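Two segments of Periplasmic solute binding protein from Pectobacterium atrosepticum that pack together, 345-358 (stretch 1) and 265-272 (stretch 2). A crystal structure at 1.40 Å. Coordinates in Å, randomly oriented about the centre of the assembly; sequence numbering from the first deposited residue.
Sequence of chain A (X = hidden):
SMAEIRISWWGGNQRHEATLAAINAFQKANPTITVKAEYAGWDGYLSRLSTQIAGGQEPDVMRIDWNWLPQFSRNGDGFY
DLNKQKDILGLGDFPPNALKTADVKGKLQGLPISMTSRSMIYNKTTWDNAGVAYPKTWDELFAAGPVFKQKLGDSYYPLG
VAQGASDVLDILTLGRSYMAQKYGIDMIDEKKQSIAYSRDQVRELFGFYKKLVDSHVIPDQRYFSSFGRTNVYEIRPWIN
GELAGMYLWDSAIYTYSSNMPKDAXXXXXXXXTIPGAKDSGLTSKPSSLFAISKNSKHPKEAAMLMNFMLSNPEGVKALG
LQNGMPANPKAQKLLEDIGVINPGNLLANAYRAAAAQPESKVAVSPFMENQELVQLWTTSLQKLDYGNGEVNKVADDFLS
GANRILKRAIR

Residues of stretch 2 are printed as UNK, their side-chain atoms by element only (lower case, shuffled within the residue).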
# COMPACT_ATOMS: atom_id res chain seq x y z
N ASN A 345 10.43 15.62 -7.03
CA ASN A 345 9.16 15.01 -6.67
C ASN A 345 9.40 13.81 -5.76
O ASN A 345 10.10 12.88 -6.13
CB ASN A 345 8.39 14.62 -7.93
CG ASN A 345 7.04 14.04 -7.60
OD1 ASN A 345 6.96 12.91 -7.14
ND2 ASN A 345 5.98 14.82 -7.79
N LEU A 346 8.81 13.86 -4.57
CA LEU A 346 9.09 12.85 -3.54
C LEU A 346 8.63 11.44 -3.96
O LEU A 346 9.30 10.44 -3.67
CB LEU A 346 8.46 13.26 -2.20
CG LEU A 346 8.70 12.35 -1.01
CD1 LEU A 346 10.18 12.10 -0.73
CD2 LEU A 346 8.03 12.96 0.21
N LEU A 347 7.45 11.36 -4.59
CA LEU A 347 6.98 10.08 -5.11
C LEU A 347 7.96 9.49 -6.14
O LEU A 347 8.35 8.35 -6.06
CB LEU A 347 5.57 10.22 -5.68
CG LEU A 347 5.10 9.11 -6.65
CD1 LEU A 347 5.08 7.73 -6.00
CD2 LEU A 347 3.73 9.48 -7.20
N ALA A 348 8.40 10.33 -7.09
CA ALA A 348 9.33 9.88 -8.11
C ALA A 348 10.62 9.41 -7.46
O ALA A 348 11.19 8.40 -7.83
CB ALA A 348 9.63 11.00 -9.08
N ASN A 349 11.06 10.16 -6.47
CA ASN A 349 12.32 9.81 -5.79
C ASN A 349 12.21 8.47 -5.02
O ASN A 349 13.08 7.60 -5.09
CB ASN A 349 12.74 10.95 -4.86
CG ASN A 349 13.25 12.18 -5.62
OD1 ASN A 349 13.78 12.05 -6.72
ND2 ASN A 349 13.09 13.35 -5.04
N ALA A 350 11.10 8.31 -4.29
CA ALA A 350 10.85 7.06 -3.57
C ALA A 350 10.71 5.85 -4.50
O ALA A 350 11.25 4.77 -4.26
CB ALA A 350 9.61 7.20 -2.72
N TYR A 351 9.98 6.06 -5.59
CA TYR A 351 9.77 4.99 -6.58
C TYR A 351 11.09 4.59 -7.26
O TYR A 351 11.40 3.40 -7.37
CB TYR A 351 8.74 5.45 -7.61
CG TYR A 351 8.37 4.42 -8.64
CD1 TYR A 351 9.10 4.28 -9.81
CD2 TYR A 351 7.25 3.60 -8.44
CE1 TYR A 351 8.73 3.34 -10.77
CE2 TYR A 351 6.87 2.67 -9.36
CZ TYR A 351 7.59 2.53 -10.52
OH TYR A 351 7.14 1.57 -11.39
N ARG A 352 11.87 5.58 -7.66
CA ARG A 352 13.17 5.35 -8.30
C ARG A 352 14.13 4.67 -7.34
O ARG A 352 14.88 3.79 -7.76
CB ARG A 352 13.76 6.63 -8.88
CG ARG A 352 13.02 7.08 -10.13
CD ARG A 352 13.44 8.45 -10.62
NE ARG A 352 12.92 8.70 -11.96
CZ ARG A 352 12.91 9.88 -12.57
NH1 ARG A 352 13.38 10.97 -11.96
NH2 ARG A 352 12.40 9.99 -13.79
N ALA A 353 14.08 5.04 -6.05
CA ALA A 353 14.92 4.39 -5.04
C ALA A 353 14.56 2.91 -4.89
O ALA A 353 15.43 2.03 -4.83
CB ALA A 353 14.83 5.11 -3.70
N ALA A 354 13.26 2.63 -4.83
CA ALA A 354 12.80 1.24 -4.75
C ALA A 354 13.25 0.45 -5.98
O ALA A 354 13.69 -0.71 -5.85
CB ALA A 354 11.29 1.17 -4.60
N ALA A 355 13.16 1.07 -7.15
CA ALA A 355 13.55 0.42 -8.40
C ALA A 355 15.04 0.06 -8.44
O ALA A 355 15.44 -0.91 -9.13
CB ALA A 355 13.17 1.27 -9.60
N ALA A 356 15.86 0.80 -7.70
CA ALA A 356 17.31 0.55 -7.61
C ALA A 356 17.70 -0.56 -6.64
O ALA A 356 18.85 -0.99 -6.63
CB ALA A 356 18.04 1.83 -7.23
N GLN A 357 16.75 -1.01 -5.82
CA GLN A 357 17.04 -2.04 -4.82
C GLN A 357 17.10 -3.42 -5.46
O GLN A 357 16.47 -3.64 -6.49
CB GLN A 357 15.97 -2.06 -3.73
CG GLN A 357 15.85 -0.76 -2.97
CD GLN A 357 17.19 -0.23 -2.48
OE1 GLN A 357 17.85 -0.88 -1.68
NE2 GLN A 357 17.58 0.98 -2.93
N PRO A 358 17.84 -4.35 -4.84
CA PRO A 358 17.80 -5.71 -5.35
C PRO A 358 16.41 -6.29 -5.25
O PRO A 358 15.76 -6.19 -4.21
CB PRO A 358 18.78 -6.47 -4.45
CG PRO A 358 19.63 -5.44 -3.81
CD PRO A 358 18.81 -4.18 -3.74
N UNK A 265 10.29 19.51 5.04
CA UNK A 265 11.11 18.74 4.09
C UNK A 265 11.02 17.26 4.43
O UNK A 265 11.58 16.81 5.43
c UNK A 265 13.41 18.30 3.16
c UNK A 265 12.59 19.18 4.11
c UNK A 265 12.72 20.65 3.73
N UNK A 266 10.31 16.54 3.55
CA UNK A 266 10.24 15.08 3.59
C UNK A 266 11.16 14.50 2.50
O UNK A 266 11.20 15.02 1.38
c UNK A 266 6.44 14.45 4.13
c UNK A 266 8.20 14.56 5.88
c UNK A 266 7.81 15.00 4.47
c UNK A 266 8.80 14.60 3.37
N UNK A 267 11.89 13.45 2.85
CA UNK A 267 12.84 12.79 1.96
C UNK A 267 12.72 11.27 1.99
O UNK A 267 12.37 10.67 2.99
o UNK A 267 16.67 14.25 3.52
c UNK A 267 14.29 13.14 2.32
o UNK A 267 16.69 15.64 1.80
c UNK A 267 16.10 14.85 2.58
c UNK A 267 14.62 14.61 2.34
N UNK A 268 13.06 10.67 0.85
CA UNK A 268 13.17 9.23 0.75
C UNK A 268 14.42 8.77 1.53
O UNK A 268 15.48 9.38 1.41
c UNK A 268 14.45 9.29 -1.45
o UNK A 268 13.18 7.34 -0.81
c UNK A 268 13.22 8.77 -0.74
N UNK A 269 14.27 7.74 2.35
CA UNK A 269 15.32 7.23 3.22
C UNK A 269 15.88 5.88 2.80
O UNK A 269 15.25 5.14 2.04
N UNK A 270 17.07 5.52 3.28
CA UNK A 270 17.66 4.23 2.94
C UNK A 270 16.77 3.03 3.25
O UNK A 270 15.98 3.05 4.19
c UNK A 270 19.22 5.59 4.11
c UNK A 270 18.93 4.18 3.79
c UNK A 270 17.89 6.24 4.26
N UNK A 271 16.95 2.00 2.44
CA UNK A 271 16.29 0.73 2.67
C UNK A 271 17.05 -0.04 3.74
O UNK A 271 18.11 -0.61 3.50
c UNK A 271 14.47 2.16 -1.15
c UNK A 271 13.21 1.63 -1.18
c UNK A 271 15.14 0.51 0.46
c UNK A 271 16.18 -0.06 1.37
c UNK A 271 13.88 -0.01 0.44
c UNK A 271 15.43 1.60 -0.33
c UNK A 271 12.91 0.56 -0.37
N UNK A 272 16.48 -0.04 4.93
CA UNK A 272 17.14 -0.61 6.10
C UNK A 272 17.35 -2.11 5.89
O UNK A 272 16.42 -2.84 5.58
c UNK A 272 16.12 1.17 7.56
c UNK A 272 17.05 -0.93 8.60
c UNK A 272 16.33 -0.35 7.39
c UNK A 272 15.14 1.52 8.65

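Position 265 opens the stretch with three side-chain carbons, one joined to CA and carrying the other two. A fork at the first carbon with nothing beyond it is valine, Val-265. Its side chain is out of reach of the helix, so the contact has not yet begun.

Position 266 has four carbons, with the fork at the second. Its CB lies 3.6 Å from Leu-346 CD2, an apolar touch at the start of the helix. The late fork makes this leucine, Leu-266; its CA-to-CB bond points sideways, and it meets the helix with its flank.

Position 267 shows three carbons in a row, the third bearing two oxygens. What it offers the helix is mainly backbone: its C atom lies 3.8 Å from Leu-346 CD1. A carboxylate at that length is glutamate, Glu-267. Its CA-to-CB bond points away from the helix, and OE1 is hydrogen-bonded elsewhere in the structure.

Position 268 has one carbon carrying one oxygen and one further carbon, pointing toward the helix. The oxygen is 3.6 Å from Ala-350 CA and 4.0 Å from Ala-353 CB. Carbon and oxygen on one branch point identify threonine, Thr-268. Its CG2 reaches 4.2 Å from Asn-349 CB, while its backbone N sits 3.6 Å from Leu-346 CD1. The small Ala-350 lets the chains come close: the CA atoms of Ala-350 and Thr-268 are 5.4 Å apart.

Position 269 has no side-chain atoms and is glycine, Gly-269. An ideal CB would meet nothing on the helix, but would lie 3.2 Å from the ring carbon bonded to N of position 270, so the crowding would come from its own neighbour.

Position 270 has three carbons that close a ring onto the backbone N, the mark of proline, Pro-270. Its CA-to-CB bond points away, and the side chain makes no contact.

Position 271 has one carbon followed by a ring of six, with no oxygen. It points toward the helix, its ring carbons lie against Ala-353 and Ala-354, and Gln-357 CG sits over one face. A bare six-membered carbon ring is phenylalanine, Phe-271, with the largest covered area of this stretch. CZ is 3.6 Å from Ala-354 CA, and CE1 is 3.9 Å from Ala-353 CB. Gln-357 CG lies 3.6 Å from the ring centroid, only 13° off the normal, a CH-pi contact.

Position 272 has four carbons, forked at the first, with one arm two carbons long: isoleucine, Ile-272, out of reach of the helix.

Strand and helix run nearly parallel, 20° apart, with an 8.0 Å closest approach. Leu-346 covers Leu-266 and the strand backbone, and Thr-268 sits against alanines. Small meets large at Phe-271, which lies against Ala-353 and Ala-354. Gln-357 NE2 donates to Ala-353 O at 3.1 Å, a bond within stretch 1, from the residue just past the helix back to its last turn, that helps hold the side chain folded back over the ring. No hydrogen bond crosses the contact; it rests on shape, burying 385 Å² over both sides.

Stretch 2 265-272: VLETGPFI
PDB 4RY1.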